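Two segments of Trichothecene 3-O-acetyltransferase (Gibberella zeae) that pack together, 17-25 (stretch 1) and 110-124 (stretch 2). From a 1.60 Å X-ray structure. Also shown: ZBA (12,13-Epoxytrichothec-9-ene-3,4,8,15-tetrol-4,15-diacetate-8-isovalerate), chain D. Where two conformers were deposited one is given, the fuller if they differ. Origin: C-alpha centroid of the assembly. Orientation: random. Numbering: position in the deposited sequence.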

# COMPACT_ATOMS: atom_id res chain seq x y z
N LEU A 17 9.33 -4.32 -8.32
CA LEU A 17 9.96 -5.65 -8.35
C LEU A 17 10.89 -5.96 -7.18
O LEU A 17 11.24 -7.13 -6.97
N SER A 18 11.28 -4.94 -6.41
CA SER A 18 12.20 -5.13 -5.28
C SER A 18 11.55 -4.98 -3.89
O SER A 18 12.22 -5.13 -2.85
N ILE A 19 10.24 -4.73 -3.88
CA ILE A 19 9.52 -4.35 -2.67
C ILE A 19 8.49 -5.41 -2.27
O ILE A 19 7.88 -6.03 -3.14
N TYR A 20 8.32 -5.60 -0.96
CA TYR A 20 7.20 -6.34 -0.41
C TYR A 20 6.26 -5.43 0.38
O TYR A 20 6.71 -4.68 1.26
N THR A 21 4.97 -5.51 0.07
CA THR A 21 3.94 -4.81 0.85
C THR A 21 3.54 -5.67 2.04
O THR A 21 3.14 -6.82 1.87
N GLN A 22 3.62 -5.10 3.25
CA GLN A 22 3.26 -5.81 4.48
C GLN A 22 1.99 -5.24 5.09
O GLN A 22 1.75 -4.03 5.05
N ILE A 23 1.18 -6.10 5.68
CA ILE A 23 0.05 -5.67 6.50
C ILE A 23 -0.10 -6.67 7.64
O ILE A 23 0.10 -7.88 7.44
N SER A 24 -0.43 -6.16 8.83
CA SER A 24 -0.64 -7.00 10.00
C SER A 24 -2.05 -6.87 10.53
O SER A 24 -2.60 -5.76 10.60
N LEU A 25 -2.62 -8.02 10.92
CA LEU A 25 -3.92 -8.10 11.54
C LEU A 25 -3.73 -8.66 12.96
O LEU A 25 -3.11 -9.70 13.14
N MET A 110 5.12 -0.80 17.47
CA MET A 110 4.88 -2.13 18.04
C MET A 110 4.65 -3.22 16.99
O MET A 110 4.45 -4.39 17.34
N PHE A 111 4.68 -2.83 15.72
CA PHE A 111 4.63 -3.78 14.60
C PHE A 111 5.96 -3.72 13.86
O PHE A 111 6.05 -3.26 12.72
N ASP A 112 7.02 -4.18 14.53
CA ASP A 112 8.36 -4.11 13.98
C ASP A 112 8.51 -5.20 12.91
O ASP A 112 8.41 -6.38 13.23
N GLU A 113 8.75 -4.81 11.66
CA GLU A 113 8.82 -5.78 10.56
C GLU A 113 9.88 -6.85 10.83
O GLU A 113 9.75 -7.97 10.36
N ASN A 114 10.92 -6.50 11.57
CA ASN A 114 11.99 -7.46 11.85
C ASN A 114 11.55 -8.56 12.82
O ASN A 114 12.14 -9.66 12.83
N ILE A 115 10.50 -8.28 13.59
CA ILE A 115 10.00 -9.19 14.61
C ILE A 115 8.73 -9.92 14.14
O ILE A 115 8.58 -11.13 14.39
N ILE A 116 7.82 -9.21 13.48
CA ILE A 116 6.50 -9.78 13.16
C ILE A 116 6.20 -10.02 11.67
O ILE A 116 5.13 -10.54 11.33
N ALA A 117 7.14 -9.68 10.79
CA ALA A 117 7.00 -9.94 9.35
C ALA A 117 8.00 -11.01 8.87
O ALA A 117 9.10 -11.11 9.41
N PRO A 118 7.61 -11.80 7.85
CA PRO A 118 8.48 -12.87 7.33
C PRO A 118 9.61 -12.40 6.41
O PRO A 118 10.54 -13.16 6.13
N ARG A 119 9.53 -11.16 5.95
CA ARG A 119 10.54 -10.58 5.07
C ARG A 119 10.43 -9.06 5.15
O ARG A 119 9.35 -8.53 5.36
N LYS A 120 11.55 -8.36 4.98
CA LYS A 120 11.54 -6.90 5.03
C LYS A 120 10.83 -6.30 3.82
O LYS A 120 10.75 -6.92 2.76
N THR A 121 10.32 -5.08 4.00
CA THR A 121 9.70 -4.32 2.93
C THR A 121 10.68 -4.00 1.80
O THR A 121 10.38 -4.18 0.61
N LEU A 122 11.87 -3.54 2.19
CA LEU A 122 12.87 -3.10 1.24
C LEU A 122 13.93 -4.18 1.02
O LEU A 122 14.10 -5.05 1.88
N PRO A 123 14.63 -4.15 -0.14
CA PRO A 123 15.69 -5.11 -0.44
C PRO A 123 16.95 -4.83 0.37
O PRO A 123 17.99 -4.47 -0.20
N ILE A 124 16.84 -4.99 1.68
CA ILE A 124 17.92 -4.70 2.62
C ILE A 124 18.15 -5.95 3.46
O ILE A 124 17.20 -6.55 3.96

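This is a mixed contact, in which a strand lies against a loop that includes a short helix and a buried polar cluster around Q22 is flanked by aromatic and aliphatic packing. Q22 points its CA-to-CB bond toward stretch 2 and, with chi1 m and chi2 t, extends its amide to two acceptors: Q22 NE2 donates to E113 OE1 at 2.9 Å and to the backbone R119 O at 2.8 Å. A glutamine suits the site, being long and uncharged. A117 CB, pointing toward the strand, packs 3.6 Å from Q22 NE2. T121, chi1 m, starts out sideways and places T121 OG1 2.8 Å from Q22 OE1.

E113, chi1 p, at the start of the helix, ties it to the following loop. E113 OE1 also accepts from T121 N (2.8 Å), while E113 OE2 forms a salt bridge with K120 NZ (2.8 Å); K120 directs its CA-to-CB bond away from the strand, and chi3 and chi4, both p, bring NZ to E113.

Backbone pairing is slight: Y20 N donates to T121 O at 3.0 Å, and buried Y20 O has no conventional hydrogen-bond partner, though T121 CA lies 3.4 Å from Y20 O. The Y20 side chain, chi1 m, starts out sideways, but its ring reaches R119. The extended arginine, chi1 to chi3 all t, lays R119 CD over one face, 4.1 Å from the Y20 ring centroid, a CH-pi contact using its aliphatic portion.

P123 CD packs 3.3 Å from S18 O, and a water donates to S18 O (2.6 Å) while weakly accepting from R119 NH1 (3.4 Å). I19 CG1 and L122 CD2 (both residues m, t) meet at 4.4 Å, and both border the ligand: I19 CD1 is 3.5 Å from ZBA O17, L122 CD2 3.9 Å from ZBA C48. S24, chi1 m, points toward stretch 2, with S24 CB 3.7 Å from F111 CD1 and S24 OG 3.7 Å from I116 CD1.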

# COMPACT_ATOMS: atom_id res chain seq x y z
CB LEU A 17 10.66 -5.90 -9.70
CG LEU A 17 9.77 -6.21 -10.91
CD1 LEU A 17 10.60 -6.32 -12.16
CD2 LEU A 17 8.98 -7.49 -10.67
CB SER A 18 13.38 -4.15 -5.40
OG SER A 18 12.92 -2.81 -5.39
CB ILE A 19 8.78 -2.99 -2.88
CG1 ILE A 19 9.79 -1.84 -2.96
CG2 ILE A 19 7.76 -2.73 -1.77
CD1 ILE A 19 9.16 -0.51 -3.40
CB TYR A 20 7.69 -7.48 0.49
CG TYR A 20 8.07 -8.71 -0.30
CD1 TYR A 20 9.33 -8.83 -0.89
CD2 TYR A 20 7.15 -9.75 -0.49
CE1 TYR A 20 9.67 -9.96 -1.63
CE2 TYR A 20 7.49 -10.89 -1.22
CZ TYR A 20 8.74 -10.98 -1.79
OH TYR A 20 9.06 -12.11 -2.52
CB THR A 21 2.67 -4.54 0.00
OG1 THR A 21 3.03 -3.78 -1.16
CG2 THR A 21 1.62 -3.78 0.83
CB GLN A 22 4.37 -5.72 5.53
CG GLN A 22 5.76 -6.07 5.03
CD GLN A 22 6.84 -5.49 5.92
OE1 GLN A 22 6.65 -4.42 6.52
NE2 GLN A 22 7.98 -6.17 6.01
CB ILE A 23 -1.26 -5.51 5.65
CG1 ILE A 23 -2.38 -4.82 6.44
CG2 ILE A 23 -1.71 -6.87 5.07
CD1 ILE A 23 -2.17 -3.32 6.68
CB SER A 24 0.36 -6.66 11.12
OG SER A 24 1.70 -6.83 10.67
CB LEU A 25 -4.85 -9.02 10.71
CG LEU A 25 -5.42 -8.48 9.38
CD1 LEU A 25 -4.35 -8.10 8.37
CD2 LEU A 25 -6.41 -9.48 8.76
CB MET A 110 3.71 -2.09 19.03
CG MET A 110 4.08 -1.47 20.38
SD MET A 110 2.67 -1.43 21.50
CE MET A 110 3.38 -0.47 22.84
CB PHE A 111 3.47 -3.45 13.64
CG PHE A 111 2.10 -3.58 14.25
CD1 PHE A 111 1.36 -4.76 14.10
CD2 PHE A 111 1.53 -2.52 14.95
CE1 PHE A 111 0.08 -4.88 14.64
CE2 PHE A 111 0.26 -2.63 15.51
CZ PHE A 111 -0.48 -3.81 15.35
CB ASP A 112 9.37 -4.29 15.12
CG ASP A 112 10.82 -4.15 14.66
OD1 ASP A 112 11.10 -4.18 13.45
OD2 ASP A 112 11.69 -3.99 15.55
CB GLU A 113 9.09 -5.12 9.21
CG GLU A 113 10.47 -4.45 9.11
CD GLU A 113 10.88 -4.09 7.70
OE1 GLU A 113 10.12 -4.41 6.74
OE2 GLU A 113 11.96 -3.48 7.54
CB ASN A 114 13.24 -6.73 12.36
CG ASN A 114 13.75 -5.72 11.35
OD1 ASN A 114 13.89 -4.53 11.66
ND2 ASN A 114 14.02 -6.17 10.14
CB ILE A 115 9.74 -8.43 15.93
CG1 ILE A 115 11.03 -7.76 16.41
CG2 ILE A 115 9.16 -9.36 17.02
CD1 ILE A 115 10.84 -6.86 17.62
CB ILE A 116 5.34 -9.01 13.89
CG1 ILE A 116 5.36 -7.50 13.59
CG2 ILE A 116 5.42 -9.22 15.42
CD1 ILE A 116 5.08 -7.12 12.16
CB ALA A 117 7.18 -8.65 8.54
CB PRO A 118 7.50 -13.76 6.55
CG PRO A 118 6.45 -12.82 6.08
CD PRO A 118 6.31 -11.75 7.14
CB ARG A 119 10.33 -11.05 3.62
CG ARG A 119 11.29 -10.41 2.61
CD ARG A 119 11.41 -11.25 1.36
NE ARG A 119 12.24 -10.62 0.34
CZ ARG A 119 12.76 -11.27 -0.71
NH1 ARG A 119 13.49 -10.62 -1.60
NH2 ARG A 119 12.55 -12.57 -0.86
CB LYS A 120 12.97 -6.35 5.15
CG LYS A 120 13.60 -6.62 6.51
CD LYS A 120 15.08 -6.22 6.55
CE LYS A 120 15.26 -4.72 6.34
NZ LYS A 120 14.73 -3.93 7.48
CB THR A 121 9.12 -3.00 3.48
OG1 THR A 121 8.05 -3.29 4.38
CG2 THR A 121 8.61 -2.12 2.34
CB LEU A 122 13.52 -1.79 1.72
CG LEU A 122 12.53 -0.63 1.93
CD1 LEU A 122 13.21 0.58 2.59
CD2 LEU A 122 11.82 -0.22 0.63
CB PRO A 123 15.93 -4.91 -1.94
CG PRO A 123 15.59 -3.48 -2.17
CD PRO A 123 14.43 -3.19 -1.25
CB ILE A 124 17.56 -3.50 3.56
CG1 ILE A 124 17.43 -2.20 2.75
CG2 ILE A 124 18.59 -3.35 4.70
CD1 ILE A 124 16.76 -1.06 3.50
O18 ZBA D . 9.21 4.89 -2.19
C44 ZBA D . 9.44 3.80 -2.53
C45 ZBA D . 10.72 3.31 -3.10
C46 ZBA D . 11.49 2.53 -2.14
C48 ZBA D . 11.79 3.33 -0.97
C47 ZBA D . 12.85 2.06 -2.55
O17 ZBA D . 8.53 2.83 -2.39
C31 ZBA D . 7.32 3.03 -1.65
C30 ZBA D . 6.25 3.65 -2.50
C32 ZBA D . 6.98 1.71 -1.07
C39 ZBA D . 8.01 1.18 -0.10
C33 ZBA D . 5.90 1.08 -1.41
C34 ZBA D . 4.89 1.58 -2.37
O10 ZBA D . 3.86 2.14 -1.54
C29 ZBA D . 5.41 2.67 -3.32
C38 ZBA D . 6.29 2.01 -4.38
O12 ZBA D . 7.25 2.92 -4.87
C40 ZBA D . 7.60 2.94 -6.15
C41 ZBA D . 8.66 3.99 -6.38
O13 ZBA D . 7.18 2.29 -6.98
C28 ZBA D . 4.17 3.39 -4.02
C37 ZBA D . 4.57 4.39 -5.12
C35 ZBA D . 3.34 4.01 -2.90
C25 ZBA D . 2.82 2.81 -2.20
C36 ZBA D . 3.29 5.37 -2.46
O11 ZBA D . 2.32 4.90 -3.37
C27 ZBA D . 3.15 2.31 -4.51
C26 ZBA D . 2.25 2.02 -3.33
O16 ZBA D . 2.14 0.66 -3.04
O14 ZBA D . 2.36 2.96 -5.51
C42 ZBA D . 1.74 2.38 -6.53
O15 ZBA D . 1.10 2.99 -7.32
C43 ZBA D . 1.90 0.95 -6.49
O HOH W 1 12.80 -7.34 -1.65